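Local coordinates for protein glycosyl transferase family 8 (Streptococcus pneumoniae, PDB 5GVV) that transfers galactose from UDP-galactose to the terminal glucose of already-glycosylated PsrP, in the third step of its O-glycosylation, at residues A23-C28 and M253-I258; R29-L34 and G113-L118; Q45-Q50 and G60-C65. One frame throughout, in Å; residues are numbered along the deposited sequence.

Contact 1 (A23-C28 and M253-I258); sequences AMKSLC and MDWSVI
The indole of Trp255 presents one face to Lys25 and, toward the rim of that same face, to CD1 of Ile258 from its own helix. Lys25 CG stands 3.6 Å from the centroid of the six-membered ring and 24° off its normal, a CH-pi contact. At the edge, near the ring plane, lies Cys28: its CB is 4.0 Å from Trp255 CZ3, and its SG makes a sulfur-aromatic contact at 5.3 Å from the same six-membered centroid. The ring of Tyr54 also meets the indole, their planes moderately inclined. These groups join helix 17-30 of the GT-A fold, which packs on strands 6-11 and 34-40, to the beginning of helix 255-263. Lys25 CG is anti to the carbonyl carbon (chi1 -84°), which carries it over the indole, and a bend at chi3 (-76°) turns CE onward. The ammonium then donates from NZ to Met253 O at 2.7 Å and also bonds Ser251 O, so two carbonyls just ahead of the helix grip it. The indole N-H is held in turn, NE1 bonding Glu21 OE2. Beyond this buried interface, Asp254 bonds the backbone N atoms of Trp255 and Ser256 of the second subunit, and the two Ser256 OG atoms bond each other. Met24, about 10 Å from the bound UDP by its side chain, continues the packing toward the sheet. Ile258 crosses the Lys25 side chain at about a right angle, its CD1 3.6 Å from Lys25 CG, while its CG2 rests 3.8 Å from Cys28 O, the oxygen that accepts from Trp262 NE1.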
ATOM      1  N   ALA A  23       1.426  -6.956  -8.914  1.00 10.21           N
ATOM      2  CA  ALA A  23       1.629  -8.170  -9.708  1.00 11.09           C
ATOM      3  C   ALA A  23       0.320  -8.600 -10.364  1.00 11.60           C
ATOM      4  O   ALA A  23       0.302  -8.985 -11.536  1.00 10.22           O
ATOM      5  CB  ALA A  23       2.181  -9.279  -8.846  1.00 10.22           C
HETATM    6  N   MSE A  24      -0.792  -8.534  -9.615  1.00 10.50           N
HETATM    7  CA  MSE A  24      -2.095  -8.868 -10.165  1.00  9.25           C
HETATM    8  C   MSE A  24      -2.490  -7.906 -11.241  1.00 11.79           C
HETATM    9  O   MSE A  24      -3.010  -8.286 -12.272  1.00 12.59           O
HETATM   10  CB  MSE A  24      -3.215  -8.953  -9.074  1.00 30.00           C
HETATM   11  CG  MSE A  24      -3.046 -10.100  -8.106  1.00 30.00           C
HETATM   12 SE   MSE A  24      -4.429  -9.947  -6.653  1.00 30.00          SE
HETATM   13  CE  MSE A  24      -5.764  -9.677  -8.023  1.00 30.00           C
ATOM     14  N   LYS A  25      -2.274  -6.608 -11.028  1.00 10.40           N
ATOM     15  CA  LYS A  25      -2.575  -5.614 -12.062  1.00 10.39           C
ATOM     16  C   LYS A  25      -1.857  -5.922 -13.376  1.00 10.22           C
ATOM     17  O   LYS A  25      -2.461  -5.844 -14.449  1.00 10.17           O
ATOM     18  CB  LYS A  25      -2.222  -4.200 -11.590  1.00  9.94           C
ATOM     19  CG  LYS A  25      -3.319  -3.548 -10.763  1.00 13.54           C
ATOM     20  CD  LYS A  25      -3.160  -2.031 -10.663  1.00 14.18           C
ATOM     21  CE  LYS A  25      -2.066  -1.629  -9.698  1.00 16.78           C
ATOM     22  NZ  LYS A  25      -2.209  -0.200  -9.255  1.00 11.30           N
ATOM     23  N   SER A  26      -0.578  -6.274 -13.295  1.00  8.55           N
ATOM     24  CA  SER A  26       0.195  -6.571 -14.502  1.00 12.38           C
ATOM     25  C   SER A  26      -0.356  -7.816 -15.199  1.00 11.39           C
ATOM     26  O   SER A  26      -0.456  -7.850 -16.427  1.00 14.59           O
ATOM     27  CB  SER A  26       1.685  -6.724 -14.181  1.00  9.86           C
ATOM     28  OG  SER A  26       1.950  -7.856 -13.371  1.00 12.03           O
ATOM     29  N   LEU A  27      -0.734  -8.821 -14.411  1.00 10.96           N
ATOM     30  CA  LEU A  27      -1.353 -10.044 -14.935  1.00 13.69           C
ATOM     31  C   LEU A  27      -2.678  -9.757 -15.651  1.00 13.44           C
ATOM     32  O   LEU A  27      -2.907 -10.237 -16.772  1.00 14.62           O
ATOM     33  CB  LEU A  27      -1.568 -11.054 -13.800  1.00 11.96           C
ATOM     34  CG  LEU A  27      -2.307 -12.364 -14.097  1.00 10.48           C
ATOM     35  CD1 LEU A  27      -1.546 -13.215 -15.097  1.00 11.39           C
ATOM     36  CD2 LEU A  27      -2.554 -13.146 -12.827  1.00  9.03           C
ATOM     37  N   CYS A  28      -3.540  -8.970 -15.011  1.00 12.17           N
ATOM     38  CA  CYS A  28      -4.873  -8.683 -15.545  1.00 12.91           C
ATOM     39  C   CYS A  28      -4.816  -7.720 -16.725  1.00 12.86           C
ATOM     40  O   CYS A  28      -5.702  -7.719 -17.580  1.00 12.16           O
ATOM     41  CB  CYS A  28      -5.776  -8.104 -14.449  1.00 12.03           C
ATOM     42  SG  CYS A  28      -6.142  -9.254 -13.113  1.00 15.70           S
HETATM   43  N   MSE A 253      -0.523   2.312 -12.062  1.00 14.65           N
HETATM   44  CA  MSE A 253      -1.604   2.160 -13.030  1.00 14.23           C
HETATM   45  C   MSE A 253      -2.935   2.010 -12.300  1.00 17.20           C
HETATM   46  O   MSE A 253      -3.067   1.165 -11.406  1.00 15.56           O
HETATM   47  CB  MSE A 253      -1.326   0.946 -13.923  1.00 14.62           C
HETATM   48  CG  MSE A 253      -2.312   0.742 -15.059  1.00 15.89           C
HETATM   49 SE   MSE A 253      -1.761  -0.726 -16.219  0.55 15.71          SE
HETATM   50  CE  MSE A 253      -0.324   0.179 -17.165  1.00 17.40           C
ATOM     51  N   ASP A 254      -3.907   2.854 -12.645  1.00 17.16           N
ATOM     52  CA  ASP A 254      -5.253   2.722 -12.087  1.00 15.85           C
ATOM     53  C   ASP A 254      -5.894   1.445 -12.614  1.00 16.68           C
ATOM     54  O   ASP A 254      -5.592   1.014 -13.725  1.00 16.94           O
ATOM     55  CB  ASP A 254      -6.124   3.917 -12.486  1.00 18.46           C
ATOM     56  CG  ASP A 254      -5.843   5.163 -11.662  1.00 19.94           C
ATOM     57  OD1 ASP A 254      -5.463   5.044 -10.478  1.00 21.96           O
ATOM     58  OD2 ASP A 254      -6.026   6.273 -12.199  1.00 21.16           O
ATOM     59  N   TRP A 255      -6.780   0.839 -11.830  1.00 14.62           N
ATOM     60  CA  TRP A 255      -7.513  -0.329 -12.295  1.00 14.00           C
ATOM     61  C   TRP A 255      -8.429   0.060 -13.451  1.00 16.76           C
ATOM     62  O   TRP A 255      -8.727  -0.759 -14.328  1.00 14.51           O
ATOM     63  CB  TRP A 255      -8.335  -0.916 -11.151  1.00 15.83           C
ATOM     64  CG  TRP A 255      -7.574  -1.904 -10.314  1.00 12.63           C
ATOM     65  CD1 TRP A 255      -7.039  -1.701  -9.071  1.00 11.05           C
ATOM     66  CD2 TRP A 255      -7.265  -3.255 -10.671  1.00  9.89           C
ATOM     67  NE1 TRP A 255      -6.414  -2.852  -8.637  1.00 12.99           N
ATOM     68  CE2 TRP A 255      -6.543  -3.821  -9.601  1.00 10.47           C
ATOM     69  CE3 TRP A 255      -7.535  -4.044 -11.793  1.00 12.22           C
ATOM     70  CZ2 TRP A 255      -6.085  -5.146  -9.623  1.00 11.82           C
ATOM     71  CZ3 TRP A 255      -7.082  -5.357 -11.816  1.00 16.33           C
ATOM     72  CH2 TRP A 255      -6.362  -5.894 -10.737  1.00 12.43           C
ATOM     73  N   SER A 256      -8.862   1.318 -13.449  1.00 13.96           N
ATOM     74  CA  SER A 256      -9.717   1.849 -14.505  1.00 17.17           C
ATOM     75  C   SER A 256      -9.049   1.770 -15.879  1.00 19.60           C
ATOM     76  O   SER A 256      -9.717   1.475 -16.877  1.00 16.68           O
ATOM     77  CB  SER A 256     -10.115   3.288 -14.188  1.00 19.99           C
ATOM     78  OG  SER A 256      -8.968   4.112 -14.074  1.00 17.18           O
ATOM     79  N   VAL A 257      -7.740   2.026 -15.933  1.00 17.19           N
ATOM     80  CA  VAL A 257      -6.982   1.865 -17.176  1.00 18.78           C
ATOM     81  C   VAL A 257      -7.067   0.424 -17.673  1.00 17.70           C
ATOM     82  O   VAL A 257      -7.279   0.168 -18.864  1.00 18.48           O
ATOM     83  CB  VAL A 257      -5.495   2.232 -16.995  1.00 20.21           C
ATOM     84  CG1 VAL A 257      -4.684   1.824 -18.232  1.00 20.11           C
ATOM     85  CG2 VAL A 257      -5.336   3.711 -16.721  1.00 23.40           C
ATOM     86  N   ILE A 258      -6.894  -0.516 -16.751  1.00 17.64           N
ATOM     87  CA  ILE A 258      -6.900  -1.936 -17.090  1.00 16.99           C
ATOM     88  C   ILE A 258      -8.274  -2.371 -17.592  1.00 17.60           C
ATOM     89  O   ILE A 258      -8.385  -3.046 -18.618  1.00 15.00           O
ATOM     90  CB  ILE A 258      -6.481  -2.796 -15.884  1.00 15.83           C
ATOM     91  CG1 ILE A 258      -5.067  -2.415 -15.433  1.00 18.67           C
ATOM     92  CG2 ILE A 258      -6.581  -4.295 -16.210  1.00 17.03           C
ATOM     93  CD1 ILE A 258      -4.648  -3.031 -14.109  1.00 17.64           C
TER

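Contact 2 (R29-L34 and G113-L118)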
ATOM      1  N   ARG A  29      -3.782  -6.885 -16.753  1.00 11.95           N
ATOM      2  CA  ARG A  29      -3.567  -5.969 -17.862  1.00 12.32           C
ATOM      3  C   ARG A  29      -3.470  -6.721 -19.193  1.00 14.65           C
ATOM      4  O   ARG A  29      -3.964  -6.248 -20.224  1.00 16.14           O
ATOM      5  CB  ARG A  29      -2.285  -5.170 -17.619  1.00 16.17           C
ATOM      6  CG  ARG A  29      -1.848  -4.297 -18.785  1.00 20.04           C
ATOM      7  CD  ARG A  29      -2.904  -3.259 -19.137  1.00 21.23           C
ATOM      8  NE  ARG A  29      -2.414  -2.326 -20.145  1.00 22.25           N
ATOM      9  CZ  ARG A  29      -2.559  -2.497 -21.457  1.00 26.99           C
ATOM     10  NH1 ARG A  29      -3.186  -3.563 -21.932  1.00 29.73           N
ATOM     11  NH2 ARG A  29      -2.076  -1.597 -22.298  1.00 37.37           N
ATOM     12  N   HIS A  30      -2.862  -7.906 -19.163  1.00 11.18           N
ATOM     13  CA  HIS A  30      -2.540  -8.615 -20.396  1.00 16.25           C
ATOM     14  C   HIS A  30      -3.272  -9.948 -20.556  1.00 16.14           C
ATOM     15  O   HIS A  30      -3.141 -10.604 -21.590  1.00 15.75           O
ATOM     16  CB  HIS A  30      -1.028  -8.841 -20.485  1.00 14.39           C
ATOM     17  CG  HIS A  30      -0.225  -7.577 -20.460  1.00 15.95           C
ATOM     18  ND1 HIS A  30      -0.142  -6.724 -21.540  1.00 17.42           N
ATOM     19  CD2 HIS A  30       0.531  -7.020 -19.483  1.00 14.76           C
ATOM     20  CE1 HIS A  30       0.629  -5.698 -21.231  1.00 17.17           C
ATOM     21  NE2 HIS A  30       1.051  -5.852 -19.988  1.00 16.10           N
ATOM     22  N   ASN A  31      -4.039 -10.340 -19.539  1.00 15.60           N
ATOM     23  CA  ASN A  31      -4.739 -11.621 -19.548  1.00 12.94           C
ATOM     24  C   ASN A  31      -6.127 -11.520 -18.914  1.00 16.01           C
ATOM     25  O   ASN A  31      -6.262 -11.089 -17.765  1.00 12.64           O
ATOM     26  CB  ASN A  31      -3.919 -12.689 -18.812  1.00 12.36           C
ATOM     27  CG  ASN A  31      -2.529 -12.877 -19.400  1.00 18.63           C
ATOM     28  OD1 ASN A  31      -2.293 -13.790 -20.201  1.00 14.77           O
ATOM     29  ND2 ASN A  31      -1.599 -12.014 -19.002  1.00 14.68           N
ATOM     30  N   SER A  32      -7.157 -11.909 -19.660  1.00 16.38           N
ATOM     31  CA  SER A  32      -8.523 -11.909 -19.138  1.00 15.64           C
ATOM     32  C   SER A  32      -8.943 -13.313 -18.705  1.00 16.92           C
ATOM     33  O   SER A  32      -8.164 -14.266 -18.818  1.00 15.10           O
ATOM     34  CB  SER A  32      -9.498 -11.372 -20.187  1.00 16.22           C
ATOM     35  OG  SER A  32      -9.416 -12.111 -21.397  1.00 17.26           O
ATOM     36  N   HIS A  33     -10.171 -13.428 -18.201  1.00 19.32           N
ATOM     37  CA  HIS A  33     -10.741 -14.706 -17.774  1.00 16.11           C
ATOM     38  C   HIS A  33      -9.859 -15.454 -16.783  1.00 17.67           C
ATOM     39  O   HIS A  33      -9.500 -16.617 -17.006  1.00 17.22           O
ATOM     40  CB  HIS A  33     -11.041 -15.592 -18.986  1.00 20.64           C
ATOM     41  CG  HIS A  33     -12.023 -14.992 -19.943  1.00 20.91           C
ATOM     42  ND1 HIS A  33     -11.667 -14.041 -20.875  1.00 21.05           N
ATOM     43  CD2 HIS A  33     -13.350 -15.207 -20.111  1.00 22.86           C
ATOM     44  CE1 HIS A  33     -12.731 -13.697 -21.578  1.00 23.06           C
ATOM     45  NE2 HIS A  33     -13.766 -14.385 -21.130  1.00 21.20           N
ATOM     46  N   LEU A  34      -9.518 -14.790 -15.685  1.00 12.32           N
ATOM     47  CA  LEU A  34      -8.632 -15.394 -14.698  1.00 15.47           C
ATOM     48  C   LEU A  34      -9.361 -15.714 -13.396  1.00 17.31           C
ATOM     49  O   LEU A  34     -10.015 -14.846 -12.807  1.00 15.95           O
ATOM     50  CB  LEU A  34      -7.451 -14.464 -14.419  1.00 14.13           C
ATOM     51  CG  LEU A  34      -6.709 -13.929 -15.640  1.00 14.01           C
ATOM     52  CD1 LEU A  34      -5.743 -12.845 -15.216  1.00 16.44           C
ATOM     53  CD2 LEU A  34      -5.963 -15.038 -16.352  1.00 14.48           C
ATOM     54  N   GLY A 113       2.813  -9.495 -20.713  1.00 16.40           N
ATOM     55  CA  GLY A 113       2.070  -9.894 -21.896  1.00 15.64           C
ATOM     56  C   GLY A 113       1.218 -11.137 -21.726  1.00 17.69           C
ATOM     57  O   GLY A 113       1.072 -11.663 -20.617  1.00 17.40           O
ATOM     58  N   ASP A 114       0.647 -11.593 -22.839  1.00 18.77           N
ATOM     59  CA  ASP A 114      -0.236 -12.754 -22.878  1.00 19.39           C
ATOM     60  C   ASP A 114       0.512 -14.014 -22.458  1.00 21.10           C
ATOM     61  O   ASP A 114       1.553 -14.336 -23.031  1.00 21.31           O
ATOM     62  CB  ASP A 114      -0.765 -12.921 -24.307  1.00 22.32           C
ATOM     63  CG  ASP A 114      -1.866 -13.966 -24.427  1.00 24.00           C
ATOM     64  OD1 ASP A 114      -2.014 -14.837 -23.537  1.00 25.52           O
ATOM     65  OD2 ASP A 114      -2.584 -13.917 -25.443  1.00 29.03           O
ATOM     66  N   LEU A 115      -0.028 -14.734 -21.474  1.00 17.04           N
ATOM     67  CA  LEU A 115       0.598 -15.966 -20.983  1.00 17.85           C
ATOM     68  C   LEU A 115      -0.060 -17.238 -21.522  1.00 19.73           C
ATOM     69  O   LEU A 115       0.128 -18.318 -20.954  1.00 19.45           O
ATOM     70  CB  LEU A 115       0.589 -16.004 -19.452  1.00 17.42           C
ATOM     71  CG  LEU A 115       1.317 -14.893 -18.699  1.00 13.88           C
ATOM     72  CD1 LEU A 115       1.226 -15.104 -17.200  1.00 13.00           C
ATOM     73  CD2 LEU A 115       2.777 -14.808 -19.137  1.00 17.05           C
ATOM     74  N   THR A 116      -0.813 -17.112 -22.615  1.00 21.69           N
ATOM     75  CA  THR A 116      -1.575 -18.238 -23.179  1.00 22.72           C
ATOM     76  C   THR A 116      -0.758 -19.530 -23.320  1.00 26.33           C
ATOM     77  O   THR A 116      -1.194 -20.597 -22.873  1.00 27.18           O
ATOM     78  CB  THR A 116      -2.191 -17.877 -24.548  1.00 27.27           C
ATOM     79  OG1 THR A 116      -3.156 -16.828 -24.385  1.00 31.28           O
ATOM     80  CG2 THR A 116      -2.879 -19.083 -25.160  1.00 28.18           C
ATOM     81  N   ASP A 117       0.422 -19.420 -23.928  1.00 24.71           N
ATOM     82  CA  ASP A 117       1.313 -20.563 -24.144  1.00 27.74           C
ATOM     83  C   ASP A 117       1.708 -21.235 -22.830  1.00 26.90           C
ATOM     84  O   ASP A 117       1.918 -22.448 -22.780  1.00 28.82           O
ATOM     85  CB  ASP A 117       2.583 -20.120 -24.884  1.00 25.78           C
ATOM     86  CG  ASP A 117       2.303 -19.611 -26.285  1.00 33.90           C
ATOM     87  OD1 ASP A 117       1.257 -19.987 -26.854  1.00 33.03           O
ATOM     88  OD2 ASP A 117       3.137 -18.843 -26.822  1.00 35.73           O
ATOM     89  N   LEU A 118       1.827 -20.437 -21.772  1.00 23.78           N
ATOM     90  CA  LEU A 118       2.171 -20.953 -20.449  1.00 23.13           C
ATOM     91  C   LEU A 118       0.975 -21.651 -19.806  1.00 24.58           C
ATOM     92  O   LEU A 118       1.119 -22.722 -19.208  1.00 27.33           O
ATOM     93  CB  LEU A 118       2.672 -19.822 -19.546  1.00 21.54           C
ATOM     94  CG  LEU A 118       2.906 -20.168 -18.074  1.00 21.75           C
ATOM     95  CD1 LEU A 118       3.882 -21.319 -17.942  1.00 22.30           C
ATOM     96  CD2 LEU A 118       3.397 -18.957 -17.289  1.00 20.56           C
TER
HETATM   97  O   HOH W   1      -4.019 -15.004 -21.972  1.00 24.15           O
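Asn31 brackets Asp114, accepting from Leu115 N and donating to Gly113 O. Its CG is anti to the carbonyl carbon (chi1 -58°), set beside the backbone N, and the amide then faces the turn at 113-115. The bond from Leu115 N to Asn31 OD1 is 2.8 Å long and nearly straight (174°), lying in the amide carbonyl plane on a lone pair. On the other branch, Asn31 ND2 reaches Gly113 O at 3.1 Å; this acceptor lies close to the amide plane of Asn31, whereas the donor stands above the carbonyl plane of Gly113. ND2 also bonds Leu27 O, one turn back in helix 17-30, so the flat group is held at both ends and its rotation is set. A water donates to Asn31 OD1 (2.8 Å) and also to OD1 of Asp114, joining two groups whose planes are steeply inclined. Asp114 OD1 in turn accepts from Thr116 N at 2.7 Å, an Asx turn that leads the chain into helix 116-119.

Beside this network His30 packs on glycine backbone. Its CG, anti to the carbonyl carbon (chi1 -59°), rests against Gly113 N and CA. Gly113 CA lies over one face of the imidazole, 4.0 Å from its centroid, as a CH-pi contact, and His30 CB comes to 3.4 Å from Gly113 C. Arg29 CG covers the opposite face toward its rim, and His30 NE2 is tied to Tyr250 OH. The contact thus fastens the C-terminal end of helix 17-30, and the turn leading to strand 34-40, to the turn before helix 116-119, with Leu115 packing on Leu27 of the first helix and Phe119 of the short helix lying against Asn31 and Leu34.

Contact 3 (Q45-Q50 and G60-C65)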
ATOM      1  N   GLN A  45     -11.239  -7.597   4.142  1.00  9.45           N
ATOM      2  CA  GLN A  45     -12.301  -8.048   3.251  1.00  9.78           C
ATOM      3  C   GLN A  45     -12.703  -6.993   2.219  1.00  9.91           C
ATOM      4  O   GLN A  45     -13.117  -7.340   1.108  1.00  9.26           O
ATOM      5  CB  GLN A  45     -13.527  -8.448   4.076  1.00 10.90           C
ATOM      6  CG  GLN A  45     -13.372  -9.761   4.842  1.00 11.99           C
ATOM      7  CD  GLN A  45     -14.391  -9.905   5.955  1.00 13.60           C
ATOM      8  OE1 GLN A  45     -14.306  -9.222   6.977  1.00 14.45           O
ATOM      9  NE2 GLN A  45     -15.363 -10.790   5.762  1.00 12.42           N
ATOM     10  N   GLU A  46     -12.589  -5.719   2.595  1.00  8.97           N
ATOM     11  CA  GLU A  46     -12.951  -4.611   1.714  1.00  9.32           C
ATOM     12  C   GLU A  46     -12.103  -4.594   0.450  1.00 11.40           C
ATOM     13  O   GLU A  46     -12.588  -4.257  -0.636  1.00 12.53           O
ATOM     14  CB  GLU A  46     -12.795  -3.266   2.437  1.00 12.00           C
ATOM     15  CG  GLU A  46     -13.843  -2.996   3.519  1.00 10.99           C
ATOM     16  CD  GLU A  46     -13.470  -3.575   4.866  1.00 11.30           C
ATOM     17  OE1 GLU A  46     -12.461  -4.302   4.957  1.00 11.92           O
ATOM     18  OE2 GLU A  46     -14.191  -3.297   5.847  1.00 14.59           O
ATOM     19  N   TRP A  47     -10.831  -4.941   0.597  1.00 10.00           N
ATOM     20  CA  TRP A  47      -9.932  -5.011  -0.548  1.00 12.12           C
ATOM     21  C   TRP A  47     -10.407  -6.100  -1.500  1.00 11.07           C
ATOM     22  O   TRP A  47     -10.532  -5.867  -2.703  1.00  9.91           O
ATOM     23  CB  TRP A  47      -8.494  -5.273  -0.092  1.00  8.97           C
ATOM     24  CG  TRP A  47      -7.490  -5.276  -1.225  1.00 10.99           C
ATOM     25  CD1 TRP A  47      -6.828  -4.198  -1.749  1.00 14.27           C
ATOM     26  CD2 TRP A  47      -7.044  -6.415  -1.967  1.00 11.72           C
ATOM     27  NE1 TRP A  47      -5.997  -4.602  -2.774  1.00 11.16           N
ATOM     28  CE2 TRP A  47      -6.116  -5.961  -2.927  1.00 12.09           C
ATOM     29  CE3 TRP A  47      -7.343  -7.780  -1.911  1.00 13.30           C
ATOM     30  CZ2 TRP A  47      -5.482  -6.825  -3.825  1.00 13.57           C
ATOM     31  CZ3 TRP A  47      -6.711  -8.636  -2.803  1.00 14.64           C
ATOM     32  CH2 TRP A  47      -5.791  -8.154  -3.746  1.00 12.86           C
ATOM     33  N   PHE A  48     -10.694  -7.279  -0.956  1.00  9.42           N
ATOM     34  CA  PHE A  48     -11.178  -8.395  -1.759  1.00 11.94           C
ATOM     35  C   PHE A  48     -12.478  -8.078  -2.491  1.00 12.75           C
ATOM     36  O   PHE A  48     -12.610  -8.401  -3.671  1.00 13.10           O
ATOM     37  CB  PHE A  48     -11.382  -9.634  -0.882  1.00  9.89           C
ATOM     38  CG  PHE A  48     -10.163 -10.491  -0.756  1.00 11.60           C
ATOM     39  CD1 PHE A  48      -9.837 -11.398  -1.755  1.00 13.89           C
ATOM     40  CD2 PHE A  48      -9.348 -10.403   0.365  1.00 11.96           C
ATOM     41  CE1 PHE A  48      -8.713 -12.199  -1.650  1.00 14.69           C
ATOM     42  CE2 PHE A  48      -8.220 -11.199   0.484  1.00 14.08           C
ATOM     43  CZ  PHE A  48      -7.902 -12.101  -0.527  1.00 14.24           C
ATOM     44  N   SER A  49     -13.435  -7.456  -1.800  1.00 11.93           N
ATOM     45  CA  SER A  49     -14.718  -7.122  -2.420  1.00 11.55           C
ATOM     46  C   SER A  49     -14.579  -6.306  -3.706  1.00 14.21           C
ATOM     47  O   SER A  49     -15.189  -6.640  -4.727  1.00 11.52           O
ATOM     48  CB  SER A  49     -15.635  -6.402  -1.430  1.00 16.10           C
ATOM     49  OG  SER A  49     -16.037  -7.283  -0.398  1.00 20.19           O
ATOM     50  N   GLN A  50     -13.773  -5.248  -3.660  1.00 13.42           N
ATOM     51  CA  GLN A  50     -13.613  -4.369  -4.815  1.00 12.74           C
ATOM     52  C   GLN A  50     -12.860  -5.030  -5.965  1.00 13.51           C
ATOM     53  O   GLN A  50     -13.279  -4.951  -7.126  1.00 13.81           O
ATOM     54  CB  GLN A  50     -12.894  -3.079  -4.414  1.00 16.06           C
ATOM     55  CG  GLN A  50     -12.801  -2.070  -5.555  1.00 18.65           C
ATOM     56  CD  GLN A  50     -14.168  -1.590  -6.013  1.00 22.12           C
ATOM     57  OE1 GLN A  50     -14.824  -0.816  -5.320  1.00 24.07           O
ATOM     58  NE2 GLN A  50     -14.607  -2.054  -7.178  1.00 19.53           N
ATOM     59  N   GLY A  60     -13.528 -13.237 -14.952  1.00 14.30           N
ATOM     60  CA  GLY A  60     -12.849 -14.132 -14.028  1.00 15.57           C
ATOM     61  C   GLY A  60     -13.430 -14.051 -12.627  1.00 17.11           C
ATOM     62  O   GLY A  60     -14.605 -13.734 -12.462  1.00 15.31           O
ATOM     63  N   ASP A  61     -12.614 -14.346 -11.617  1.00 16.03           N
ATOM     64  CA  ASP A  61     -13.058 -14.235 -10.229  1.00 17.03           C
ATOM     65  C   ASP A  61     -11.860 -14.069  -9.297  1.00 15.55           C
ATOM     66  O   ASP A  61     -10.702 -14.185  -9.724  1.00 14.31           O
ATOM     67  CB  ASP A  61     -13.866 -15.471  -9.828  1.00 19.72           C
ATOM     68  CG  ASP A  61     -15.016 -15.144  -8.887  1.00 24.54           C
ATOM     69  OD1 ASP A  61     -15.016 -14.047  -8.285  1.00 19.52           O
ATOM     70  OD2 ASP A  61     -15.918 -15.998  -8.744  1.00 28.54           O
ATOM     71  N   LEU A  62     -12.138 -13.791  -8.027  1.00 16.81           N
ATOM     72  CA  LEU A  62     -11.085 -13.657  -7.021  1.00 14.99           C
ATOM     73  C   LEU A  62     -11.466 -14.441  -5.768  1.00 17.52           C
ATOM     74  O   LEU A  62     -12.513 -14.193  -5.160  1.00 15.84           O
ATOM     75  CB  LEU A  62     -10.836 -12.182  -6.682  1.00 14.87           C
ATOM     76  CG  LEU A  62      -9.761 -11.920  -5.622  1.00 16.67           C
ATOM     77  CD1 LEU A  62      -8.424 -12.539  -6.037  1.00 13.52           C
ATOM     78  CD2 LEU A  62      -9.599 -10.430  -5.343  1.00 13.95           C
ATOM     79  N   ILE A  63     -10.615 -15.389  -5.387  1.00 16.79           N
ATOM     80  CA  ILE A  63     -10.925 -16.292  -4.285  1.00 17.99           C
ATOM     81  C   ILE A  63     -10.061 -15.970  -3.077  1.00 17.71           C
ATOM     82  O   ILE A  63      -8.833 -16.033  -3.161  1.00 17.23           O
ATOM     83  CB  ILE A  63     -10.694 -17.770  -4.686  1.00 16.92           C
ATOM     84  CG1 ILE A  63     -11.259 -18.044  -6.082  1.00 18.01           C
ATOM     85  CG2 ILE A  63     -11.305 -18.707  -3.646  1.00 20.49           C
ATOM     86  CD1 ILE A  63     -12.769 -17.855  -6.178  1.00 20.29           C
ATOM     87  N   ASP A  64     -10.703 -15.635  -1.959  1.00 17.03           N
ATOM     88  CA  ASP A  64      -9.996 -15.335  -0.717  1.00 18.12           C
ATOM     89  C   ASP A  64      -9.689 -16.634   0.004  1.00 18.62           C
ATOM     90  O   ASP A  64     -10.584 -17.271   0.556  1.00 18.03           O
ATOM     91  CB  ASP A  64     -10.845 -14.411   0.168  1.00 16.03           C
ATOM     92  CG  ASP A  64     -10.122 -13.965   1.433  1.00 19.27           C
ATOM     93  OD1 ASP A  64      -8.954 -14.364   1.643  1.00 22.11           O
ATOM     94  OD2 ASP A  64     -10.726 -13.196   2.216  1.00 19.46           O
ATOM     95  N   CYS A  65      -8.422 -17.033  -0.005  1.00 18.76           N
ATOM     96  CA  CYS A  65      -8.028 -18.262   0.666  1.00 17.47           C
ATOM     97  C   CYS A  65      -7.392 -17.933   2.009  1.00 17.07           C
ATOM     98  O   CYS A  65      -6.201 -17.631   2.090  1.00 14.43           O
ATOM     99  CB  CYS A  65      -7.081 -19.071  -0.216  1.00 16.73           C
ATOM    100  SG  CYS A  65      -7.828 -19.503  -1.804  1.00 19.39           S
TER
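Phe48 packs flat against Asp64 and touches Leu62, pinning helix 45-57 to strand 61-66 within a beta-alpha-beta unit (strand 34-40, helix 45-57, strand 61-66) of the GT-A domain. The short helix and strand segments run nearly antiparallel, at 160°, with their axes 9.2 Å apart. Phe48 has the most surface covered. One face of its ring bears the carboxylate of Asp64, the two planes only 12° apart and stacked, with Asp64 CG above the ring and offset toward its rim; Trp47 CE3 covers the opposite face. Asp64 CB lies 3.7 Å from the ring centroid in a CH-pi contact, and Asp64 OD1 comes to 3.3 Å from Phe48 CZ. In Asp64, CG is anti to the backbone N (chi1 -175°), which sets it over the ring. A carboxylate over an aromatic face would be expected to be repelled by the pi cloud. Its charge is probably offset by Lys66, whose NZ forms a salt bridge with OD2, and Asn40 ND2 of the adjoining strand supplies a further hydrogen bond to OD1.

Leu62, two residues earlier on the same side of the strand, crosses the Phe48 side chain at about a right angle. Its CD2 methyl is 3.7 Å from Phe48 CD1 and 4.2 Å from Trp47 CZ3, so this one branch touches both aromatic side chains. The strand is the outermost of the sheet within this chain and pairs with strand 34-40, while the indole NE1 of Trp47 bonds Glu21 OE1 and the ring also packs on Trp248 of the second subunit. From the helix backbone, Phe48 O lies 4.0 Å from Leu62 CD2.

Helix 17-30 supplies the first half of contact 1; contact 2 begins at its last turn and runs through the loop into strand 34-40. The chain then enters helix 45-57, and contact 3 closes the shortest loop when strand 61-66 comes back along that helix. Contact 2 closes around it at 113-118, and contact 1 encloses both at 253-258; the three loops nest and none cross. They also touch: Leu27 packs on Leu34, Ile258 CG2 on Arg29, Met24 SE meets Trp47, and Leu34 O probably bonds Asp61 N between neighbouring strands. Together they tie helices 17-30, 45-57 and 255-263 to strand 61-66 at the sheet edge and to the turn before helix 116-119.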